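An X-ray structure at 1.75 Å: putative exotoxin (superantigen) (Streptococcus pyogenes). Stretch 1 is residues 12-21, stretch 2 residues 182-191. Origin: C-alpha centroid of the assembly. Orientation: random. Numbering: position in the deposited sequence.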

# COMPACT_ATOMS: atom_id res chain seq x y z
N LEU A 12 4.67 -10.27 -13.70
CA LEU A 12 3.35 -9.93 -13.18
C LEU A 12 3.32 -10.02 -11.66
O LEU A 12 2.75 -9.15 -11.00
N GLN A 13 3.94 -11.05 -11.09
CA GLN A 13 3.97 -11.20 -9.64
C GLN A 13 4.77 -10.06 -8.99
O GLN A 13 4.42 -9.58 -7.92
N LEU A 14 5.84 -9.64 -9.65
CA LEU A 14 6.67 -8.56 -9.13
C LEU A 14 5.98 -7.21 -9.22
O LEU A 14 6.07 -6.40 -8.30
N ASN A 15 5.28 -6.98 -10.33
CA ASN A 15 4.59 -5.72 -10.52
C ASN A 15 3.55 -5.56 -9.43
O ASN A 15 3.41 -4.49 -8.84
N TYR A 16 2.82 -6.63 -9.15
CA TYR A 16 1.81 -6.58 -8.11
C TYR A 16 2.42 -6.40 -6.73
O TYR A 16 1.96 -5.57 -5.94
N ALA A 17 3.45 -7.18 -6.43
CA ALA A 17 4.10 -7.12 -5.12
C ALA A 17 4.61 -5.73 -4.77
O ALA A 17 4.40 -5.25 -3.65
N TYR A 18 5.27 -5.06 -5.71
CA TYR A 18 5.83 -3.74 -5.45
C TYR A 18 4.92 -2.53 -5.69
O TYR A 18 5.33 -1.40 -5.43
N GLU A 19 3.71 -2.75 -6.19
CA GLU A 19 2.76 -1.65 -6.38
C GLU A 19 2.06 -1.58 -5.02
O GLU A 19 0.94 -2.05 -4.86
N ILE A 20 2.75 -0.99 -4.05
CA ILE A 20 2.25 -0.93 -2.69
C ILE A 20 2.70 0.32 -1.95
O ILE A 20 3.66 0.99 -2.35
N ILE A 21 2.00 0.65 -0.87
CA ILE A 21 2.33 1.80 -0.03
C ILE A 21 3.14 1.26 1.14
O ILE A 21 2.68 0.36 1.85
N THR A 182 4.33 -14.86 -3.36
CA THR A 182 3.46 -13.94 -2.63
C THR A 182 4.36 -12.79 -2.17
O THR A 182 5.57 -12.86 -2.30
N ARG A 183 3.77 -11.73 -1.61
CA ARG A 183 4.58 -10.62 -1.14
C ARG A 183 5.50 -11.10 -0.03
O ARG A 183 6.66 -10.69 0.04
N SER A 184 5.00 -11.99 0.82
CA SER A 184 5.81 -12.54 1.90
C SER A 184 7.04 -13.23 1.31
O SER A 184 8.16 -13.02 1.79
N ASP A 185 6.84 -14.05 0.29
CA ASP A 185 7.96 -14.76 -0.34
C ASP A 185 9.00 -13.79 -0.90
O ASP A 185 10.20 -13.98 -0.68
N ILE A 186 8.53 -12.77 -1.60
CA ILE A 186 9.42 -11.79 -2.23
C ILE A 186 10.11 -10.84 -1.26
O ILE A 186 11.25 -10.44 -1.48
N PHE A 187 9.42 -10.48 -0.18
CA PHE A 187 9.98 -9.56 0.80
C PHE A 187 10.85 -10.23 1.87
O PHE A 187 11.57 -9.54 2.59
N LYS A 188 10.79 -11.55 1.98
CA LYS A 188 11.57 -12.24 3.00
C LYS A 188 13.05 -11.91 2.95
O LYS A 188 13.73 -11.94 3.98
N LYS A 189 13.56 -11.57 1.77
CA LYS A 189 14.97 -11.23 1.64
C LYS A 189 15.34 -10.06 2.56
O LYS A 189 16.47 -9.98 3.04
N TYR A 190 14.38 -9.18 2.83
CA TYR A 190 14.65 -8.02 3.67
C TYR A 190 14.82 -8.35 5.15
O TYR A 190 15.11 -7.47 5.95
N LYS A 191 14.65 -9.62 5.52
CA LYS A 191 14.82 -9.99 6.91
C LYS A 191 16.27 -9.81 7.36
O LYS A 191 16.54 -9.74 8.55

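Two helices that cross at right angles can share only a small apolar patch, and the side chains that reach past the crossing must make up the rest of the contact. The packing of helix 12-18 against helix 183-187 in this putative exotoxin is a compact example. The axes come no closer than 10.1 Å, the angle between their directions is 90°, and the two stretches, more than 160 residues apart in sequence, together bury 527 Å² against each other.

The apolar centre is built around the smallest side chain available. Ala 17 offers only a methyl group, and Ala 17 CA lies 5.3 Å from Arg 183 CA. Ile 186, its CA-to-CB bond directed toward the first helix and its side chain in the m, t rotamer, fills the space beside this methyl. Ile 186 CD1 lies 3.7 Å from Ala 17 CB and 4.1 Å from CD2 of Leu 14, itself m, t, whose CB sets off sideways but whose end comes nearer. Ile 186 CG2 also lies 3.8 Å from Tyr 18 CE2.

Around this core the aromatic residues extend the contact. The CA-to-CB bond of Tyr 18 points away from the second stretch, yet with chi1 at m the long side chain comes back to it. Phe 187, also m, turns its ring edge to the face of Tyr 18, with centroids 5.5 Å apart and planes inclined at 66°; the closest atoms are Phe 187 CE1 and Tyr 18 CZ, at 4.0 Å. An edge-to-face pair of this kind sets the slightly positive ring hydrogens against the electron-rich face of the partner.

At the far end of the Tyr 18 ring the packing turns polar. Tyr 18 OH receives a hydrogen bond from Lys 189 NZ at 2.9 Å and donates one to Tyr 190 OH at 2.7 Å. Lys 189 NZ also donates to Ile 186 O at 2.7 Å, so the ammonium group links its own backbone to the opposing tyrosine.

The other polar edge belongs to Arg 183, which has the largest covered area of any residue here. Its m, t, t chain runs out past the C-terminal part of the first helix. Arg 183 NE donates to Ala 17 O at 2.9 Å and Arg 183 NH2 to Tyr 16 O at 2.8 Å. Glu 19 O is 3.2 Å from Arg 183 NH2, but the angle is too poor for a hydrogen bond. With its edge thus engaged, the guanidinium leaves both faces to packing. One lies flat on the ring of Tyr 16 (chi1 t), centres 4.2 Å apart and planes at 21°, an off-centre cation-pi contact; over the opposite face sits Ile 20, with Ile 20 CB 3.6 Å from Arg 183 NH2. A single arginine thereby combines directional bonds in its plane with a stack on Tyr 16 over one face and an apolar contact with Ile 20 over the other.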

# COMPACT_ATOMS: atom_id res chain seq x y z
CB LEU A 12 2.29 -10.85 -13.78
CG LEU A 12 2.01 -10.58 -15.26
CD1 LEU A 12 0.97 -11.55 -15.80
CD2 LEU A 12 1.52 -9.14 -15.42
CB GLN A 13 4.61 -12.54 -9.24
CG GLN A 13 3.75 -13.76 -9.54
CD GLN A 13 2.39 -13.69 -8.88
OE1 GLN A 13 2.28 -13.78 -7.66
NE2 GLN A 13 1.36 -13.52 -9.68
CB LEU A 14 8.00 -8.52 -9.87
CG LEU A 14 8.94 -9.67 -9.50
CD1 LEU A 14 10.06 -9.81 -10.52
CD2 LEU A 14 9.48 -9.42 -8.11
CB ASN A 15 3.95 -5.66 -11.91
CG ASN A 15 3.55 -4.26 -12.30
OD1 ASN A 15 2.44 -3.81 -12.04
ND2 ASN A 15 4.49 -3.53 -12.91
CB TYR A 16 0.97 -7.86 -8.09
CG TYR A 16 0.31 -8.08 -6.75
CD1 TYR A 16 -0.63 -7.17 -6.26
CD2 TYR A 16 0.66 -9.16 -5.94
CE1 TYR A 16 -1.21 -7.33 -5.00
CE2 TYR A 16 0.09 -9.33 -4.68
CZ TYR A 16 -0.84 -8.41 -4.22
OH TYR A 16 -1.40 -8.58 -2.97
CB ALA A 17 5.25 -8.12 -5.06
CB TYR A 18 7.16 -3.60 -6.22
CG TYR A 18 8.29 -4.37 -5.55
CD1 TYR A 18 8.99 -3.81 -4.48
CD2 TYR A 18 8.64 -5.65 -5.97
CE1 TYR A 18 10.01 -4.52 -3.83
CE2 TYR A 18 9.66 -6.37 -5.32
CZ TYR A 18 10.34 -5.79 -4.26
OH TYR A 18 11.35 -6.49 -3.62
CB GLU A 19 1.74 -1.99 -7.47
CG GLU A 19 2.22 -1.68 -8.88
CD GLU A 19 2.21 -0.19 -9.17
OE1 GLU A 19 1.11 0.41 -9.17
OE2 GLU A 19 3.30 0.38 -9.40
CB ILE A 20 2.75 -2.18 -1.94
CG1 ILE A 20 2.26 -2.19 -0.49
CG2 ILE A 20 4.27 -2.21 -1.97
CD1 ILE A 20 2.66 -3.45 0.25
CB ILE A 21 1.05 2.47 0.51
CG1 ILE A 21 0.33 3.20 -0.63
CG2 ILE A 21 1.40 3.44 1.64
CD1 ILE A 21 1.09 4.39 -1.16
CB THR A 182 2.88 -14.58 -1.35
OG1 THR A 182 3.94 -14.93 -0.46
CG2 THR A 182 2.08 -15.82 -1.69
CB ARG A 183 3.70 -9.47 -0.63
CG ARG A 183 3.33 -8.49 -1.73
CD ARG A 183 2.36 -7.42 -1.25
NE ARG A 183 2.09 -6.46 -2.32
CZ ARG A 183 1.00 -5.72 -2.41
NH1 ARG A 183 0.04 -5.81 -1.50
NH2 ARG A 183 0.86 -4.88 -3.43
CB SER A 184 5.01 -13.56 2.71
OG SER A 184 5.81 -14.11 3.75
CB ASP A 185 7.48 -15.64 -1.51
CG ASP A 185 6.58 -16.77 -1.07
OD1 ASP A 185 6.77 -17.30 0.05
OD2 ASP A 185 5.69 -17.14 -1.86
CB ILE A 186 8.64 -10.96 -3.29
CG1 ILE A 186 8.18 -11.88 -4.42
CG2 ILE A 186 9.52 -9.85 -3.86
CD1 ILE A 186 7.14 -11.27 -5.34
CB PHE A 187 8.87 -8.77 1.50
CG PHE A 187 8.01 -7.93 0.58
CD1 PHE A 187 8.43 -7.62 -0.71
CD2 PHE A 187 6.80 -7.42 1.04
CE1 PHE A 187 7.64 -6.82 -1.54
CE2 PHE A 187 6.00 -6.62 0.23
CZ PHE A 187 6.42 -6.31 -1.07
CB LYS A 188 11.37 -13.76 2.89
CG LYS A 188 10.69 -14.36 4.11
CD LYS A 188 10.33 -15.83 3.90
CE LYS A 188 9.78 -16.46 5.16
NZ LYS A 188 8.58 -15.75 5.68
CB LYS A 189 15.31 -10.87 0.19
CG LYS A 189 14.45 -9.77 -0.42
CD LYS A 189 14.98 -9.35 -1.80
CE LYS A 189 14.09 -8.32 -2.49
NZ LYS A 189 12.86 -8.91 -3.09
CB TYR A 190 13.55 -6.96 3.50
CG TYR A 190 13.36 -6.48 2.07
CD1 TYR A 190 14.45 -6.08 1.29
CD2 TYR A 190 12.08 -6.43 1.49
CE1 TYR A 190 14.28 -5.64 -0.02
CE2 TYR A 190 11.90 -5.99 0.17
CZ TYR A 190 13.01 -5.59 -0.58
OH TYR A 190 12.86 -5.15 -1.87
CB LYS A 191 14.37 -11.43 7.16
CG LYS A 191 12.87 -11.62 7.06
CD LYS A 191 12.45 -13.05 7.36
CE LYS A 191 12.88 -13.48 8.75
NZ LYS A 191 12.26 -14.79 9.11